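CurK, CurL fusion protein (Moorea producens 3L, PDB 4MYZ) is an engineered fusion that joins the C-terminal docking domain of CurK to the N-terminal docking domain of CurL, two modules of the curacin A polyketide synthase. Local coordinates at the interface of chains A and B. Coordinates in Å, arbitrary orientation; residue numbers count along the deposited sequence, not the author numbering. Chains: chain A/B, CurK, CurL fusion protein.

Contact 1: the interface of chains A and B. Residues chain A 68, 72; chain B 25, 28-29, 32.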
# COMPACT_ATOMS: atom_id res chain seq x y z
N ARG A 68 1.62 -8.84 -0.69
CA ARG A 68 0.64 -9.92 -0.55
C ARG A 68 1.23 -11.25 -0.93
O ARG A 68 1.08 -12.25 -0.21
CB ARG A 68 -0.61 -9.63 -1.41
CG ARG A 68 -1.67 -10.72 -1.42
CD ARG A 68 -2.69 -10.43 -2.52
NE ARG A 68 -3.62 -11.54 -2.73
CZ ARG A 68 -4.51 -11.61 -3.71
NH1 ARG A 68 -4.59 -10.63 -4.62
NH2 ARG A 68 -5.32 -12.66 -3.80
N GLU A 72 1.82 -14.51 1.91
CA GLU A 72 1.06 -15.76 1.89
C GLU A 72 1.76 -16.84 2.71
O GLU A 72 1.12 -17.64 3.40
CB GLU A 72 0.79 -16.21 0.47
CG GLU A 72 -0.34 -15.40 -0.14
CD GLU A 72 -0.48 -15.54 -1.63
OE1 GLU A 72 -1.23 -14.72 -2.21
OE2 GLU A 72 0.13 -16.45 -2.22
N GLU B 25 -6.70 -5.08 -3.64
CA GLU B 25 -5.49 -5.67 -3.11
C GLU B 25 -5.40 -5.53 -1.59
O GLU B 25 -4.95 -6.45 -0.93
CB GLU B 25 -4.25 -5.08 -3.75
CG GLU B 25 -3.08 -6.04 -3.79
CD GLU B 25 -3.32 -7.26 -4.69
OE1 GLU B 25 -2.75 -8.30 -4.38
OE2 GLU B 25 -4.05 -7.16 -5.70
N ALA B 28 -7.49 -8.21 0.06
CA ALA B 28 -6.81 -9.50 0.04
C ALA B 28 -5.71 -9.56 1.10
O ALA B 28 -5.51 -10.59 1.74
CB ALA B 28 -6.23 -9.74 -1.33
N LEU B 29 -4.96 -8.48 1.24
CA LEU B 29 -3.89 -8.40 2.22
C LEU B 29 -4.43 -8.47 3.64
O LEU B 29 -3.83 -9.12 4.50
CB LEU B 29 -3.10 -7.12 1.99
CG LEU B 29 -1.86 -6.76 2.76
CD1 LEU B 29 -0.79 -7.79 2.49
CD2 LEU B 29 -1.41 -5.38 2.32
N LEU B 32 -5.01 -11.82 4.89
CA LEU B 32 -3.78 -12.50 5.33
C LEU B 32 -3.26 -12.06 6.69
O LEU B 32 -2.97 -12.90 7.54
CB LEU B 32 -2.63 -12.33 4.30
CG LEU B 32 -2.90 -12.93 2.92
CD1 LEU B 32 -1.76 -12.58 1.98
CD2 LEU B 32 -3.07 -14.44 3.02

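Contact 2: the interface of chains A and B. Residues chain A 15, 18-19, 22, 57; chain B 57-58, 61.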
# COMPACT_ATOMS: atom_id res chain seq x y z
N GLU A 15 -1.56 15.96 0.83
CA GLU A 15 -1.37 15.02 -0.24
C GLU A 15 0.11 14.71 -0.48
O GLU A 15 0.49 13.55 -0.67
CB GLU A 15 -1.99 15.49 -1.54
CG GLU A 15 -2.24 14.34 -2.47
CD GLU A 15 -3.49 13.49 -2.04
OE1 GLU A 15 -4.30 13.93 -1.20
OE2 GLU A 15 -3.61 12.35 -2.47
N LEU A 18 1.33 12.49 2.31
CA LEU A 18 0.81 11.14 2.09
C LEU A 18 1.66 10.41 1.03
O LEU A 18 2.08 9.28 1.23
CB LEU A 18 -0.64 11.22 1.66
CG LEU A 18 -1.36 9.96 1.33
CD1 LEU A 18 -1.38 9.01 2.53
CD2 LEU A 18 -2.77 10.34 0.94
N GLU A 19 1.89 11.06 -0.11
CA GLU A 19 2.71 10.43 -1.13
C GLU A 19 4.12 10.11 -0.64
O GLU A 19 4.65 9.04 -0.89
CB GLU A 19 2.77 11.30 -2.38
CG GLU A 19 1.42 11.45 -3.09
CD GLU A 19 1.49 12.31 -4.32
OE1 GLU A 19 2.62 12.60 -4.80
OE2 GLU A 19 0.42 12.74 -4.81
N VAL A 22 3.97 7.11 1.65
CA VAL A 22 3.76 5.88 0.88
C VAL A 22 5.07 5.43 0.25
O VAL A 22 5.44 4.26 0.36
CB VAL A 22 2.65 6.08 -0.16
CG1 VAL A 22 2.69 4.98 -1.21
CG2 VAL A 22 1.29 6.19 0.48
N LEU A 57 0.39 6.24 -6.18
CA LEU A 57 -0.68 5.26 -6.13
C LEU A 57 -0.43 4.05 -7.02
O LEU A 57 -0.70 2.93 -6.65
CB LEU A 57 -2.03 5.92 -6.41
CG LEU A 57 -3.29 5.10 -6.17
CD1 LEU A 57 -3.41 4.68 -4.71
CD2 LEU A 57 -4.51 5.89 -6.60
N LEU B 57 -5.52 5.98 -1.41
CA LEU B 57 -4.12 6.20 -1.10
C LEU B 57 -3.88 6.20 0.41
O LEU B 57 -2.87 5.72 0.89
CB LEU B 57 -3.61 7.52 -1.74
CG LEU B 57 -2.09 7.74 -1.66
CD1 LEU B 57 -1.30 6.63 -2.31
CD2 LEU B 57 -1.80 9.11 -2.30
N GLN B 58 -4.81 6.77 1.16
CA GLN B 58 -4.72 6.73 2.63
C GLN B 58 -4.79 5.29 3.12
O GLN B 58 -4.01 4.89 4.00
CB GLN B 58 -5.84 7.56 3.27
CG GLN B 58 -5.58 9.07 3.16
CD GLN B 58 -6.77 9.91 3.55
OE1 GLN B 58 -7.91 9.55 3.34
NE2 GLN B 58 -6.47 11.14 4.01
N LEU B 61 -1.50 3.52 2.48
CA LEU B 61 -0.44 3.78 3.45
C LEU B 61 -0.60 2.87 4.67
O LEU B 61 0.36 2.30 5.16
CB LEU B 61 -0.44 5.26 3.86
CG LEU B 61 0.60 5.64 4.91
CD1 LEU B 61 1.99 5.24 4.48
CD2 LEU B 61 0.48 7.12 5.24

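Contact 3: the interface of chains A and B. Residues chain A 68, 71-72, 75; chain B 31-32.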
# COMPACT_ATOMS: atom_id res chain seq x y z
N ARG A 68 1.62 -8.84 -0.69
CA ARG A 68 0.64 -9.92 -0.55
C ARG A 68 1.23 -11.25 -0.93
O ARG A 68 1.08 -12.25 -0.21
CB ARG A 68 -0.61 -9.63 -1.41
CG ARG A 68 -1.67 -10.72 -1.42
CD ARG A 68 -2.69 -10.43 -2.52
NE ARG A 68 -3.62 -11.54 -2.73
CZ ARG A 68 -4.51 -11.61 -3.71
NH1 ARG A 68 -4.59 -10.63 -4.62
NH2 ARG A 68 -5.32 -12.66 -3.80
N LEU A 71 3.54 -12.41 1.78
CA LEU A 71 2.89 -12.64 3.06
C LEU A 71 2.10 -13.95 3.07
O LEU A 71 1.74 -14.43 4.13
CB LEU A 71 1.98 -11.47 3.46
CG LEU A 71 2.77 -10.37 4.15
CD1 LEU A 71 1.96 -9.11 4.19
CD2 LEU A 71 3.23 -10.76 5.56
N GLU A 72 1.82 -14.51 1.91
CA GLU A 72 1.06 -15.76 1.89
C GLU A 72 1.76 -16.84 2.71
O GLU A 72 1.12 -17.64 3.40
CB GLU A 72 0.79 -16.21 0.47
CG GLU A 72 -0.34 -15.40 -0.14
CD GLU A 72 -0.48 -15.54 -1.63
OE1 GLU A 72 -1.23 -14.72 -2.21
OE2 GLU A 72 0.13 -16.45 -2.22
N GLU A 75 0.96 -16.16 6.64
CA GLU A 75 -0.42 -16.02 7.13
C GLU A 75 -0.61 -16.83 8.41
O GLU A 75 -0.22 -17.98 8.45
CB GLU A 75 -1.42 -16.50 6.05
CG GLU A 75 -2.86 -16.69 6.55
CD GLU A 75 -3.89 -16.88 5.44
OE1 GLU A 75 -3.58 -17.53 4.41
OE2 GLU A 75 -5.03 -16.39 5.62
N LYS B 31 -7.12 -10.06 4.59
CA LYS B 31 -7.44 -11.46 4.81
C LYS B 31 -6.22 -12.24 5.28
O LYS B 31 -6.38 -13.23 6.00
CB LYS B 31 -8.05 -12.10 3.56
CG LYS B 31 -9.45 -11.60 3.23
CD LYS B 31 -10.32 -12.68 2.60
CE LYS B 31 -11.76 -12.21 2.42
NZ LYS B 31 -12.55 -12.20 3.68
N LEU B 32 -5.01 -11.82 4.89
CA LEU B 32 -3.78 -12.50 5.33
C LEU B 32 -3.26 -12.06 6.69
O LEU B 32 -2.97 -12.90 7.54
CB LEU B 32 -2.63 -12.33 4.30
CG LEU B 32 -2.90 -12.93 2.92
CD1 LEU B 32 -1.76 -12.58 1.98
CD2 LEU B 32 -3.07 -14.44 3.02

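Contact 1: the interface of chains A and B
The guanidinium nitrogen NH1 of A:Arg68 donates a hydrogen bond, also a salt bridge, to the carboxylate oxygen OE1 of B:Glu25 at 3.0 Å. The bond is nearly straight, 178° at the hydrogen, and the oxygen lies at the edge of the guanidinium, in its plane. On the acceptor side the approach is less regular, since NH1 comes from above the carboxylate plane, 42° out of it. The arginine gets there with CG opposite its own backbone nitrogen (chi1 177°) and a chain extended as far as NE, while the glutamate bends at chi2 and crosses it at about a right angle. One guanidinium face is met over its centre by the methyl of B:Ala28, whose CB is 3.5 Å from A:Arg68 CZ. Edge and face contacts together should limit rotation of the guanidinium. Further along, the methyl CD1 of B:Leu32 packs 3.9 Å from A:Arg68 CG and 3.8 Å from A:Glu72 CG, so both polar residues lend their aliphatic stems to it. The patch hides 196 Å² where the CurL part of chain A, helix 56-71 running into the 3-10 helix 72-74, lies against the C-terminal half of the CurK helix 15-32 of chain B.

Contact 2: the interface of chains A and B
B:Leu57 and A:Leu18 both turn CG away from the backbone nitrogen (chi1 -171° and 178°), and with these torsions their branches slide past each other in opposite directions, CD2 of A:Leu18 lying 3.6 Å from CD2 of B:Leu57. The site is an apolar, leucine-rich helix-to-helix patch between chains that hides 239 Å² in total, and B:Leu57 is the inserted side chain, with 95 Å² hidden. Its CD2 faces A:Leu18 and the stem of A:Glu19, and lies 3.7 Å from the carboxylate oxygen OE2 of A:Glu15; the chain of A:Glu15 is bent at chi2, which sets OE2 beside this methyl, as packing only. CD1 faces both A:Val22 and A:Leu57; CG2 of the valine is 3.8 Å away and also touches CB of B:Leu61 at 3.9 Å. In A:Leu18, CD1 packs against CD2 of B:Leu61 at 3.8 Å, whereas CD2 also meets the aliphatic CG of B:Gln58 at 3.8 Å. The contacts with A:Leu18 and A:Val22 pair a CurK helix, 15-32, with a CurL helix, 56-71, of the other chain, while the two copies of Leu57 pair CurL with CurL. Equivalent methyls meet there, as expected close to a two-fold axis: CD1 of A:Leu57 stands 3.7 Å from CD1 of B:Leu57.

Contact 3: the interface of chains A and B
B:Leu32 meets A:Glu75 through its methyl CD2, which lies 3.4 Å from the carboxylate oxygen OE1 and 3.5 Å from the carboxyl carbon CD of A:Glu75. The two side chains cross at about a right angle, so the glutamate lies across the methyl with its CB also in reach, at 4.0 Å from CD2. This is van der Waals packing of a leucine against an acidic side chain. The second carboxylate oxygen, OE2 of A:Glu75, comes to 3.5 Å from the backbone carbonyl O of B:Lys31, a proximity and not a hydrogen bond. The other methyl of the leucine, CD1, faces A:Leu71, whose CB is 4.2 Å away, beside the stems of A:Arg68 and A:Glu72. Each branch thus has its own neighbours, and 102 Å² of B:Leu32 is hidden. The torsions of this first shell explain the placement: the leucine holds CG opposite its carbonyl carbon (chi1 -62°), while A:Glu75 sets CG opposite its backbone nitrogen (chi1 167°) and keeps its chain extended, which carries the carboxylate over to B:Leu32. The backbone elements form the outer layer. In the fold, B:Leu32 is the final residue of the CurK helix 15-32, and it is received by the end of the CurL helix 56-71, the 3-10 helix 72-74 and A:Glu75, the last residue modelled in chain A, whose position at a truncated end deserves caution.

Contact 1 and contact 3 are neighbours, the centres of their C-alpha atoms about 4 Å apart, and share A:Arg68, A:Glu72 and B:Leu32; together they form one continuous strip. Contact 2 lies about 19 Å from contact 1 and 21 Å from contact 3. It uses the same two kinds of helix with the chains exchanged, near their N-terminal ends, whereas contacts 1 and 3 use the C-terminal ends. In the deposited assembly, CurK and CurL parts thus meet across the chains in two regions, each repeated by the two-fold symmetry. Because the parts are fused, the structure alone does not show which chain pairing separate proteins would adopt.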